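PDB 1A76: FLAP endonuclease-1 protein from Methanocaldococcus jannaschii, which cleaves 5'-overhanging DNA flaps as a magnesium-dependent structure-specific endonuclease and 5'-3' exonuclease in DNA replication and repair. Local coordinates for residues Ile66-Glu70 with Lys307-Leu311; Val78-Glu82 with Val132-Lys136; Leu141-Pro145 with Leu276-Asp282; Lys283-Ile287 with Val301-Val305. All blocks are in the same frame, centred on the assembly; numbering follows the deposited sequence.

Interaction 1: Ile66-Glu70 with Lys307-Leu311; sequences IHLLE and KLYNL
Two alpha-helical segments, 66-70 and 307-311, pack side by side with their N-to-C directions only 41° apart and their local axes 10.2 Å apart at closest approach. Each spans a single turn, closed by a backbone hydrogen bond from E70 N to I66 O (2.9 Å) and from L311 N to K307 O (3.0 Å). In register, the CA of I66 lies 6.3 Å from the CA of L308, and the CA of E70 lies 7.0 Å from that of L311.

Apolar packing makes the joint. I66 (m, t) lays CD1 4.0 Å from CB of L308 (t, p) and CG2 4.3 Å from CD1 of L311 (m, t), whose CA-to-CB bond points toward helix 56-70. L69 (m, t), whose CA-to-CB bond points toward the partner helix, brings CD1 to 3.7 Å from L308 CD1, while its CB is 4.1 Å from L311 CD1. Branched aliphatic side chains suit these positions because they fill the space between two helices without needing polar partners. L311 CD2 also sits 3.6 Å from the carbonyl oxygen of L69.

At the more exposed margin, E70 lays its methylene CG 3.8 Å from L311 CD1, and K307 sets CD 4.0 Å from E70 OE2.

This is plain helix-helix packing that fastens the C-terminal helix 298-315 to helix 56-70 of the N-domain. K315 bonds to the L69 carbonyl, I144 touches L69, and P281 lies against L308.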
loop_
_atom_site.group_PDB
_atom_site.type_symbol
_atom_site.label_atom_id
_atom_site.label_comp_id
_atom_site.label_asym_id
_atom_site.label_seq_id
_atom_site.Cartn_x
_atom_site.Cartn_y
_atom_site.Cartn_z
ATOM N N ILE A 66 13.190 -2.113 10.868
ATOM C CA ILE A 66 14.016 -1.954 12.070
ATOM C C ILE A 66 14.177 -0.467 12.387
ATOM O O ILE A 66 14.131 -0.063 13.550
ATOM C CB ILE A 66 15.426 -2.609 11.897
ATOM C CG1 ILE A 66 15.294 -4.133 11.856
ATOM C CG2 ILE A 66 16.335 -2.238 13.074
ATOM C CD1 ILE A 66 16.601 -4.875 11.529
ATOM N N HIS A 67 14.346 0.341 11.345
ATOM C CA HIS A 67 14.509 1.787 11.483
ATOM C C HIS A 67 13.309 2.361 12.258
ATOM O O HIS A 67 13.461 3.198 13.150
ATOM C CB HIS A 67 14.624 2.401 10.075
ATOM C CG HIS A 67 14.504 3.894 10.033
ATOM N ND1 HIS A 67 15.430 4.736 10.609
ATOM C CD2 HIS A 67 13.589 4.696 9.435
ATOM C CE1 HIS A 67 15.091 5.991 10.369
ATOM N NE2 HIS A 67 13.976 5.993 9.658
ATOM N N LEU A 68 12.122 1.876 11.914
ATOM C CA LEU A 68 10.873 2.290 12.548
ATOM C C LEU A 68 10.824 1.848 14.020
ATOM O O LEU A 68 10.478 2.632 14.908
ATOM C CB LEU A 68 9.688 1.674 11.789
ATOM C CG LEU A 68 8.771 2.540 10.912
ATOM C CD1 LEU A 68 9.532 3.667 10.260
ATOM C CD2 LEU A 68 8.104 1.651 9.866
ATOM N N LEU A 69 11.181 0.592 14.274
ATOM C CA LEU A 69 11.163 0.053 15.637
ATOM C C LEU A 69 12.180 0.706 16.568
ATOM O O LEU A 69 11.976 0.752 17.790
ATOM C CB LEU A 69 11.394 -1.455 15.607
ATOM C CG LEU A 69 10.198 -2.306 15.181
ATOM C CD1 LEU A 69 10.658 -3.744 14.987
ATOM C CD2 LEU A 69 9.085 -2.219 16.232
ATOM N N GLU A 70 13.278 1.195 16.006
ATOM C CA GLU A 70 14.297 1.856 16.807
ATOM C C GLU A 70 13.724 3.165 17.347
ATOM O O GLU A 70 14.216 3.710 18.337
ATOM C CB GLU A 70 15.531 2.152 15.958
ATOM C CG GLU A 70 16.547 1.018 15.911
ATOM C CD GLU A 70 17.682 1.288 14.937
ATOM O OE1 GLU A 70 17.413 1.810 13.832
ATOM O OE2 GLU A 70 18.845 0.977 15.280
ATOM N N LYS A 307 20.111 -6.112 16.991
ATOM C CA LYS A 307 19.401 -4.924 17.447
ATOM C C LYS A 307 17.892 -5.188 17.398
ATOM O O LYS A 307 17.157 -4.767 18.291
ATOM C CB LYS A 307 19.736 -3.722 16.557
ATOM C CG LYS A 307 21.223 -3.440 16.415
ATOM C CD LYS A 307 21.480 -1.953 16.213
ATOM C CE LYS A 307 22.328 -1.713 14.979
ATOM N NZ LYS A 307 21.781 -2.475 13.818
ATOM N N LEU A 308 17.428 -5.881 16.357
ATOM C CA LEU A 308 15.996 -6.180 16.233
ATOM C C LEU A 308 15.539 -7.044 17.395
ATOM O O LEU A 308 14.494 -6.807 17.986
ATOM C CB LEU A 308 15.673 -6.888 14.905
ATOM C CG LEU A 308 14.251 -7.488 14.805
ATOM C CD1 LEU A 308 13.189 -6.386 14.879
ATOM C CD2 LEU A 308 14.112 -8.276 13.503
ATOM N N TYR A 309 16.331 -8.055 17.721
ATOM C CA TYR A 309 16.006 -8.955 18.828
ATOM C C TYR A 309 15.831 -8.181 20.145
ATOM O O TYR A 309 14.851 -8.364 20.870
ATOM C CB TYR A 309 17.128 -9.986 18.983
ATOM C CG TYR A 309 16.840 -11.092 19.971
ATOM C CD1 TYR A 309 17.149 -10.942 21.328
ATOM C CD2 TYR A 309 16.262 -12.295 19.552
ATOM C CE1 TYR A 309 16.892 -11.959 22.243
ATOM C CE2 TYR A 309 15.997 -13.331 20.467
ATOM C CZ TYR A 309 16.316 -13.151 21.806
ATOM O OH TYR A 309 16.065 -14.160 22.703
ATOM N N ASN A 310 16.791 -7.321 20.453
ATOM C CA ASN A 310 16.747 -6.548 21.691
ATOM C C ASN A 310 15.589 -5.558 21.730
ATOM O O ASN A 310 15.006 -5.333 22.781
ATOM C CB ASN A 310 18.085 -5.831 21.903
ATOM C CG ASN A 310 19.189 -6.790 22.326
ATOM O OD1 ASN A 310 18.918 -7.842 22.916
ATOM N ND2 ASN A 310 20.438 -6.433 22.029
ATOM N N LEU A 311 15.251 -4.970 20.589
ATOM C CA LEU A 311 14.131 -4.028 20.529
ATOM C C LEU A 311 12.841 -4.759 20.880
ATOM O O LEU A 311 12.065 -4.315 21.721
ATOM C CB LEU A 311 14.011 -3.418 19.123
ATOM C CG LEU A 311 15.046 -2.347 18.752
ATOM C CD1 LEU A 311 15.095 -2.188 17.243
ATOM C CD2 LEU A 311 14.689 -1.018 19.412
#

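Interaction 2: Val78-Glu82 with Val132-Lys136; sequences VFDGE and VENCK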
loop_
_atom_site.group_PDB
_atom_site.type_symbol
_atom_site.label_atom_id
_atom_site.label_comp_id
_atom_site.label_asym_id
_atom_site.label_seq_id
_atom_site.Cartn_x
_atom_site.Cartn_y
_atom_site.Cartn_z
ATOM N N VAL A 78 0.401 -4.807 6.037
ATOM C CA VAL A 78 -0.854 -5.217 5.433
ATOM C C VAL A 78 -0.675 -5.497 3.951
ATOM O O VAL A 78 -0.286 -4.619 3.168
ATOM C CB VAL A 78 -1.939 -4.141 5.617
ATOM C CG1 VAL A 78 -3.281 -4.694 5.210
ATOM C CG2 VAL A 78 -1.991 -3.697 7.058
ATOM N N PHE A 79 -0.974 -6.733 3.563
ATOM C CA PHE A 79 -0.839 -7.133 2.180
ATOM C C PHE A 79 -2.193 -7.271 1.501
ATOM O O PHE A 79 -3.223 -7.335 2.169
ATOM C CB PHE A 79 -0.025 -8.421 2.110
ATOM C CG PHE A 79 1.410 -8.237 2.530
ATOM C CD1 PHE A 79 2.372 -7.804 1.610
ATOM C CD2 PHE A 79 1.800 -8.468 3.850
ATOM C CE1 PHE A 79 3.698 -7.602 1.997
ATOM C CE2 PHE A 79 3.122 -8.272 4.252
ATOM C CZ PHE A 79 4.074 -7.837 3.327
ATOM N N ASP A 80 -2.179 -7.280 0.173
ATOM C CA ASP A 80 -3.402 -7.369 -0.620
ATOM C C ASP A 80 -4.002 -8.765 -0.630
ATOM O O ASP A 80 -5.221 -8.929 -0.736
ATOM C CB ASP A 80 -3.126 -6.970 -2.078
ATOM C CG ASP A 80 -3.048 -5.469 -2.283
ATOM O OD1 ASP A 80 -3.430 -4.715 -1.377
ATOM O OD2 ASP A 80 -2.602 -5.036 -3.361
ATOM N N GLY A 81 -3.155 -9.779 -0.509
ATOM C CA GLY A 81 -3.665 -11.136 -0.592
ATOM C C GLY A 81 -3.940 -11.277 -2.079
ATOM O O GLY A 81 -5.086 -11.323 -2.528
ATOM N N GLU A 82 -2.849 -11.306 -2.836
ATOM C CA GLU A 82 -2.843 -11.391 -4.293
ATOM C C GLU A 82 -3.595 -12.549 -4.959
ATOM O O GLU A 82 -4.289 -12.345 -5.954
ATOM C CB GLU A 82 -1.389 -11.392 -4.777
ATOM C CG GLU A 82 -0.379 -10.942 -3.715
ATOM C CD GLU A 82 -0.223 -11.946 -2.579
ATOM O OE1 GLU A 82 0.200 -13.095 -2.849
ATOM O OE2 GLU A 82 -0.522 -11.581 -1.419
ATOM N N VAL A 132 6.701 -11.178 -3.309
ATOM C CA VAL A 132 5.764 -10.739 -2.282
ATOM C C VAL A 132 5.689 -11.816 -1.199
ATOM O O VAL A 132 5.657 -11.517 -0.010
ATOM C CB VAL A 132 4.335 -10.533 -2.865
ATOM C CG1 VAL A 132 3.359 -10.202 -1.740
ATOM C CG2 VAL A 132 4.351 -9.423 -3.915
ATOM N N GLU A 133 5.642 -13.076 -1.615
ATOM C CA GLU A 133 5.576 -14.166 -0.647
ATOM C C GLU A 133 6.878 -14.202 0.180
ATOM O O GLU A 133 6.842 -14.450 1.381
ATOM C CB GLU A 133 5.346 -15.498 -1.368
ATOM C CG GLU A 133 3.874 -15.815 -1.757
ATOM C CD GLU A 133 2.941 -14.600 -1.815
ATOM O OE1 GLU A 133 2.383 -14.211 -0.767
ATOM O OE2 GLU A 133 2.746 -14.037 -2.918
ATOM N N ASN A 134 8.010 -13.939 -0.471
ATOM C CA ASN A 134 9.328 -13.910 0.176
ATOM C C ASN A 134 9.407 -12.785 1.222
ATOM O O ASN A 134 10.068 -12.918 2.253
ATOM C CB ASN A 134 10.425 -13.701 -0.872
ATOM C CG ASN A 134 10.857 -15.000 -1.548
ATOM O OD1 ASN A 134 11.606 -14.984 -2.536
ATOM N ND2 ASN A 134 10.399 -16.121 -1.023
ATOM N N CYS A 135 8.728 -11.677 0.947
ATOM C CA CYS A 135 8.706 -10.549 1.868
ATOM C C CYS A 135 7.915 -10.919 3.123
ATOM O O CYS A 135 8.284 -10.553 4.233
ATOM C CB CYS A 135 8.073 -9.334 1.189
ATOM S SG CYS A 135 9.196 -8.502 0.037
ATOM N N LYS A 136 6.828 -11.657 2.936
ATOM C CA LYS A 136 6.005 -12.087 4.060
ATOM C C LYS A 136 6.810 -13.059 4.913
ATOM O O LYS A 136 6.745 -13.020 6.135
ATOM C CB LYS A 136 4.733 -12.778 3.553
ATOM C CG LYS A 136 3.804 -11.875 2.765
ATOM C CD LYS A 136 2.643 -12.691 2.206
ATOM C CE LYS A 136 1.457 -11.817 1.823
ATOM N NZ LYS A 136 0.464 -12.586 0.997
#
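K136 carries the polar side of this contact. Its ammonium group donates to E82 OE2, with NZ and OE2 2.8 Å apart, and to E133 OE1 nearly one helical turn back, where K136 NZ to OE1 measures 3.1 Å; both are salt bridges. A third carboxylate, that of E148, pairs with the same nitrogen from outside the two segments, so a buried lysine is well compensated. The two glutamates are themselves pressed together, E82 OE1 lying 2.7 Å from E133 OE2.

The long aliphatic stem of the lysine serves a second purpose. Its CG sits over the face of the F79 ring, 4.0 Å from the centroid and 11° off the normal, a CH-pi contact, and K136 CE comes within 3.6 Å of F79 CG. V132 CG1 packs 4.2 Å from F79 CD1, and also lies 4.1 Å from the carboxylate carbon E82 CD. In the PIN-like nuclease fold, F79 ends the parallel strand 74-79, and the chain then runs into D80, a predicted ligand of the first magnesium. G81 takes positive phi (74°), which glycine readily adopts, as the chain turns toward E82. The backbone of F79 is bonded to V147 and A149 beside it. D80 OD1 accepts from the backbone N of G153, at the start of helix 153-162.

Interaction 3: Leu141-Pro145 with Leu276-Asp282; sequences LMGIP and LSLKLPD
Helix 129-142 ends at the first segment, and G143 breaks it with phi/psi of 76/16°, forming a Schellman motif; I144 and P145 then run extended. Residues 276-282 have no regular secondary structure, but S277 through P281 are extended. The CA atoms of L141 and D282 are 5.3 Å apart, those of M142 and P281 4.4 Å, those of G143 and K279 4.3 Å, and those of P145 and L276 6.1 Å, so the segments run antiparallel.

Two backbone hydrogen bonds join them, each with an angle of 165° at the hydrogen: D282 N to L141 O and K279 N to G143 O, both 2.9 Å. A water donates to G143 O (2.6 Å) and S277 O (2.7 Å). CA-H...O contacts add to this, the tightest being G143 CA to K279 O at 3.3 Å. Glycine suits both demands here: it tolerates positive phi, and a CB would clash with K279 O.

The loop therefore clasps the helix C-terminus and leads into the next helix, with D282 (chi1 t) as N-cap, its OD1 accepting from G285 N. One apolar pair and several carbon-to-oxygen contacts fill the seam. P145 CD meets L278 CD2 at 3.5 Å, while P145 CG is 3.4 Å from S277 O. L141 (m, t) puts CD2 3.7 Å from D282 OD2, and P281 CB lies 3.7 Å from M142 O. The CA-to-CB bond of M142 is directed away from the loop, and its side chain touches F62 and T65 of helix 56-70.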
loop_
_atom_site.group_PDB
_atom_site.type_symbol
_atom_site.label_atom_id
_atom_site.label_comp_id
_atom_site.label_asym_id
_atom_site.label_seq_id
_atom_site.Cartn_x
_atom_site.Cartn_y
_atom_site.Cartn_z
ATOM N N LEU A 141 10.106 -14.225 9.846
ATOM C CA LEU A 141 11.405 -14.516 10.443
ATOM C C LEU A 141 11.771 -13.377 11.381
ATOM O O LEU A 141 12.385 -13.588 12.423
ATOM C CB LEU A 141 12.474 -14.657 9.349
ATOM C CG LEU A 141 12.373 -15.940 8.528
ATOM C CD1 LEU A 141 13.464 -15.944 7.470
ATOM C CD2 LEU A 141 12.482 -17.156 9.451
ATOM N N MET A 142 11.375 -12.164 11.006
ATOM C CA MET A 142 11.673 -10.989 11.807
ATOM C C MET A 142 10.755 -10.831 13.015
ATOM O O MET A 142 10.988 -9.969 13.862
ATOM C CB MET A 142 11.593 -9.732 10.940
ATOM C CG MET A 142 12.667 -9.636 9.873
ATOM S SD MET A 142 12.340 -8.215 8.820
ATOM C CE MET A 142 12.488 -6.872 9.976
ATOM N N GLY A 143 9.725 -11.668 13.090
ATOM C CA GLY A 143 8.780 -11.623 14.195
ATOM C C GLY A 143 7.819 -10.461 14.079
ATOM O O GLY A 143 7.162 -10.080 15.065
ATOM N N ILE A 144 7.761 -9.885 12.880
ATOM C CA ILE A 144 6.902 -8.731 12.595
ATOM C C ILE A 144 5.572 -9.224 12.015
ATOM O O ILE A 144 5.545 -9.904 10.990
ATOM C CB ILE A 144 7.549 -7.777 11.556
ATOM C CG1 ILE A 144 8.993 -7.424 11.962
ATOM C CG2 ILE A 144 6.672 -6.535 11.390
ATOM C CD1 ILE A 144 9.133 -6.817 13.352
ATOM N N PRO A 145 4.452 -8.826 12.629
ATOM C CA PRO A 145 3.130 -9.253 12.160
ATOM C C PRO A 145 2.630 -8.622 10.868
ATOM O O PRO A 145 2.888 -7.447 10.587
ATOM C CB PRO A 145 2.223 -8.918 13.338
ATOM C CG PRO A 145 2.873 -7.710 13.944
ATOM C CD PRO A 145 4.352 -7.923 13.789
ATOM N N LEU A 276 -1.282 -7.639 16.554
ATOM C CA LEU A 276 -0.276 -6.594 16.512
ATOM C C LEU A 276 0.946 -7.015 17.329
ATOM O O LEU A 276 1.934 -6.286 17.411
ATOM C CB LEU A 276 -0.869 -5.302 17.077
ATOM C CG LEU A 276 -1.893 -4.572 16.201
ATOM C CD1 LEU A 276 -3.150 -5.414 16.067
ATOM C CD2 LEU A 276 -2.220 -3.218 16.815
ATOM N N SER A 277 0.870 -8.208 17.914
ATOM C CA SER A 277 1.939 -8.745 18.738
ATOM C C SER A 277 3.216 -9.003 17.951
ATOM O O SER A 277 3.174 -9.494 16.825
ATOM C CB SER A 277 1.490 -10.059 19.393
ATOM O OG SER A 277 0.571 -9.827 20.443
ATOM N N LEU A 278 4.349 -8.662 18.559
ATOM C CA LEU A 278 5.657 -8.884 17.960
ATOM C C LEU A 278 6.255 -10.137 18.595
ATOM O O LEU A 278 5.973 -10.449 19.752
ATOM C CB LEU A 278 6.579 -7.691 18.224
ATOM C CG LEU A 278 5.975 -6.304 17.978
ATOM C CD1 LEU A 278 6.976 -5.244 18.360
ATOM C CD2 LEU A 278 5.577 -6.162 16.508
ATOM N N LYS A 279 7.082 -10.847 17.843
ATOM C CA LYS A 279 7.725 -12.061 18.331
ATOM C C LYS A 279 9.232 -11.905 18.173
ATOM O O LYS A 279 9.687 -11.107 17.359
ATOM C CB LYS A 279 7.258 -13.273 17.517
ATOM C CG LYS A 279 5.757 -13.365 17.340
ATOM C CD LYS A 279 5.354 -14.697 16.713
ATOM C CE LYS A 279 4.459 -15.512 17.649
ATOM N NZ LYS A 279 3.003 -15.172 17.533
ATOM N N LEU A 280 10.010 -12.673 18.930
ATOM C CA LEU A 280 11.457 -12.568 18.815
ATOM C C LEU A 280 11.906 -13.042 17.432
ATOM O O LEU A 280 11.365 -14.007 16.895
ATOM C CB LEU A 280 12.132 -13.387 19.917
ATOM C CG LEU A 280 11.864 -12.756 21.284
ATOM C CD1 LEU A 280 12.298 -13.713 22.395
ATOM C CD2 LEU A 280 12.595 -11.434 21.383
ATOM N N PRO A 281 12.898 -12.362 16.836
ATOM C CA PRO A 281 13.395 -12.741 15.504
ATOM C C PRO A 281 14.259 -14.006 15.454
ATOM O O PRO A 281 15.048 -14.269 16.371
ATOM C CB PRO A 281 14.186 -11.518 15.053
ATOM C CG PRO A 281 14.623 -10.856 16.326
ATOM C CD PRO A 281 13.605 -11.186 17.382
ATOM N N ASP A 282 14.098 -14.776 14.378
ATOM C CA ASP A 282 14.875 -15.990 14.172
ATOM C C ASP A 282 16.149 -15.496 13.491
ATOM O O ASP A 282 16.214 -15.401 12.262
ATOM C CB ASP A 282 14.102 -16.968 13.262
ATOM C CG ASP A 282 14.945 -18.159 12.812
ATOM O OD1 ASP A 282 16.132 -18.262 13.211
ATOM O OD2 ASP A 282 14.414 -18.999 12.044
HETATM O O HOH W 1 4.722 -11.032 15.262
#

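Interaction 4: Lys283-Ile287 with Val301-Val305; sequences KEGII and VKKHV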
loop_
_atom_site.group_PDB
_atom_site.type_symbol
_atom_site.label_atom_id
_atom_site.label_comp_id
_atom_site.label_asym_id
_atom_site.label_seq_id
_atom_site.Cartn_x
_atom_site.Cartn_y
_atom_site.Cartn_z
ATOM N N LYS A 283 17.142 -15.152 14.312
ATOM C CA LYS A 283 18.414 -14.629 13.838
ATOM C C LYS A 283 19.077 -15.475 12.758
ATOM O O LYS A 283 19.557 -14.940 11.767
ATOM C CB LYS A 283 19.385 -14.453 15.007
ATOM C CG LYS A 283 18.948 -13.416 16.050
ATOM C CD LYS A 283 20.054 -13.160 17.071
ATOM C CE LYS A 283 19.808 -11.861 17.841
ATOM N NZ LYS A 283 20.756 -11.692 18.988
ATOM N N GLU A 284 19.096 -16.788 12.957
ATOM C CA GLU A 284 19.723 -17.720 12.022
ATOM C C GLU A 284 19.025 -17.761 10.668
ATOM O O GLU A 284 19.676 -17.753 9.618
ATOM C CB GLU A 284 19.734 -19.133 12.627
ATOM C CG GLU A 284 20.672 -19.315 13.822
ATOM C CD GLU A 284 20.162 -18.616 15.064
ATOM O OE1 GLU A 284 18.943 -18.707 15.326
ATOM O OE2 GLU A 284 20.969 -17.971 15.768
ATOM N N GLY A 285 17.697 -17.831 10.702
ATOM C CA GLY A 285 16.920 -17.876 9.478
ATOM C C GLY A 285 17.059 -16.602 8.673
ATOM O O GLY A 285 17.076 -16.644 7.445
ATOM N N ILE A 286 17.146 -15.464 9.359
ATOM C CA ILE A 286 17.299 -14.190 8.670
ATOM C C ILE A 286 18.650 -14.139 7.966
ATOM O O ILE A 286 18.743 -13.714 6.805
ATOM C CB ILE A 286 17.161 -12.992 9.663
ATOM C CG1 ILE A 286 15.693 -12.871 10.109
ATOM C CG2 ILE A 286 17.627 -11.715 9.000
ATOM C CD1 ILE A 286 15.466 -12.009 11.325
ATOM N N ILE A 287 19.694 -14.587 8.657
ATOM C CA ILE A 287 21.041 -14.611 8.076
ATOM C C ILE A 287 21.078 -15.491 6.823
ATOM O O ILE A 287 21.632 -15.108 5.786
ATOM C CB ILE A 287 22.078 -15.158 9.092
ATOM C CG1 ILE A 287 22.213 -14.171 10.253
ATOM C CG2 ILE A 287 23.419 -15.412 8.401
ATOM C CD1 ILE A 287 23.564 -14.182 10.952
ATOM N N VAL A 301 23.916 -7.295 8.505
ATOM C CA VAL A 301 22.743 -8.061 8.897
ATOM C C VAL A 301 22.881 -8.536 10.346
ATOM O O VAL A 301 21.962 -8.361 11.146
ATOM C CB VAL A 301 22.504 -9.262 7.935
ATOM C CG1 VAL A 301 21.239 -10.039 8.357
ATOM C CG2 VAL A 301 22.331 -8.739 6.492
ATOM N N LYS A 302 24.035 -9.102 10.691
ATOM C CA LYS A 302 24.254 -9.581 12.052
ATOM C C LYS A 302 23.955 -8.481 13.065
ATOM O O LYS A 302 23.204 -8.672 14.027
ATOM C CB LYS A 302 25.703 -10.050 12.221
ATOM C CG LYS A 302 26.078 -10.430 13.653
ATOM C CD LYS A 302 25.303 -11.661 14.098
ATOM C CE LYS A 302 25.536 -11.991 15.574
ATOM N NZ LYS A 302 24.298 -12.561 16.208
ATOM N N LYS A 303 24.542 -7.315 12.836
ATOM C CA LYS A 303 24.353 -6.185 13.722
ATOM C C LYS A 303 22.878 -5.815 13.851
ATOM O O LYS A 303 22.393 -5.517 14.944
ATOM C CB LYS A 303 25.146 -4.985 13.204
ATOM C CG LYS A 303 25.088 -3.773 14.107
ATOM C CD LYS A 303 25.709 -2.569 13.429
ATOM C CE LYS A 303 26.830 -1.995 14.269
ATOM N NZ LYS A 303 26.315 -1.507 15.583
ATOM N N HIS A 304 22.160 -5.842 12.738
ATOM C CA HIS A 304 20.758 -5.478 12.785
ATOM C C HIS A 304 19.829 -6.508 13.391
ATOM O O HIS A 304 18.883 -6.133 14.080
ATOM C CB HIS A 304 20.283 -5.067 11.396
ATOM C CG HIS A 304 20.795 -3.726 10.985
ATOM N ND1 HIS A 304 20.098 -2.559 11.219
ATOM C CD2 HIS A 304 21.969 -3.357 10.424
ATOM C CE1 HIS A 304 20.822 -1.531 10.817
ATOM N NE2 HIS A 304 21.961 -1.988 10.330
ATOM N N VAL A 305 20.083 -7.797 13.159
ATOM C CA VAL A 305 19.213 -8.824 13.744
ATOM C C VAL A 305 19.413 -8.828 15.258
ATOM O O VAL A 305 18.495 -9.150 16.013
ATOM C CB VAL A 305 19.490 -10.255 13.161
ATOM C CG1 VAL A 305 19.290 -10.247 11.645
ATOM C CG2 VAL A 305 20.903 -10.718 13.505
#
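V301 opens the contact from the second helix, which runs at 148° to helix 283-287, near antiparallel, with the local axes 10.2 Å apart. Its CA-to-CB bond points toward the partner, and with chi1 in t its CG1 comes 4.0 Å from I286 CG2. The same valine also touches F296, L290 and V291, so it sits where the chain turns back between helices 283-292 and 298-315.

K302 follows at the margin. Its CD lies 4.4 Å from I287 CD1, an aliphatic approach that a long side chain can make while its NZ pairs with D306. That NZ is 4.6 Å from K283 NZ, two like charges held close because D306, next in the chain after this segment, forms salt bridges to both. Two residues on, H304 faces instead toward helix 56-70, its ring edge-to-face with Y63.

V305 completes the interface. It points toward the first helix, its CG1 3.5 Å from I286 CG2, and its CG2 is 4.2 Å from the CG of K283, whose CE also reaches to 3.5 Å from the carbonyl oxygen of V305. The compact beta-branched valines allow I286, with its CA-to-CB bond directed at them, to approach closely.

The chemistry thus divides this helical hairpin in two: an aliphatic seam of I286, V301 and V305 on the buried side, and at the margin two lysines made compatible by a shared aspartate.

Interactions 1, 3 and 4 form one continuous cluster. Interaction 3 touches interaction 1 through Y309 CA and P281 CG (3.4 Å) and through L69 CD1 and I144 CD1 (3.8 Å), and meets interaction 4 where I286 CD1 lies 3.6 Å from L141 O. Helix 298-315 serves interactions 1 and 4, whose centres are about 12 Å apart. Interaction 2 stands apart, its centre about 21 Å from those of 1 and 4, but helix 129-142 carries both it and interaction 3. It is the contact beside the metal site: D80 belongs to it, and the F79 side chain is about 9 Å from a bound manganese ion.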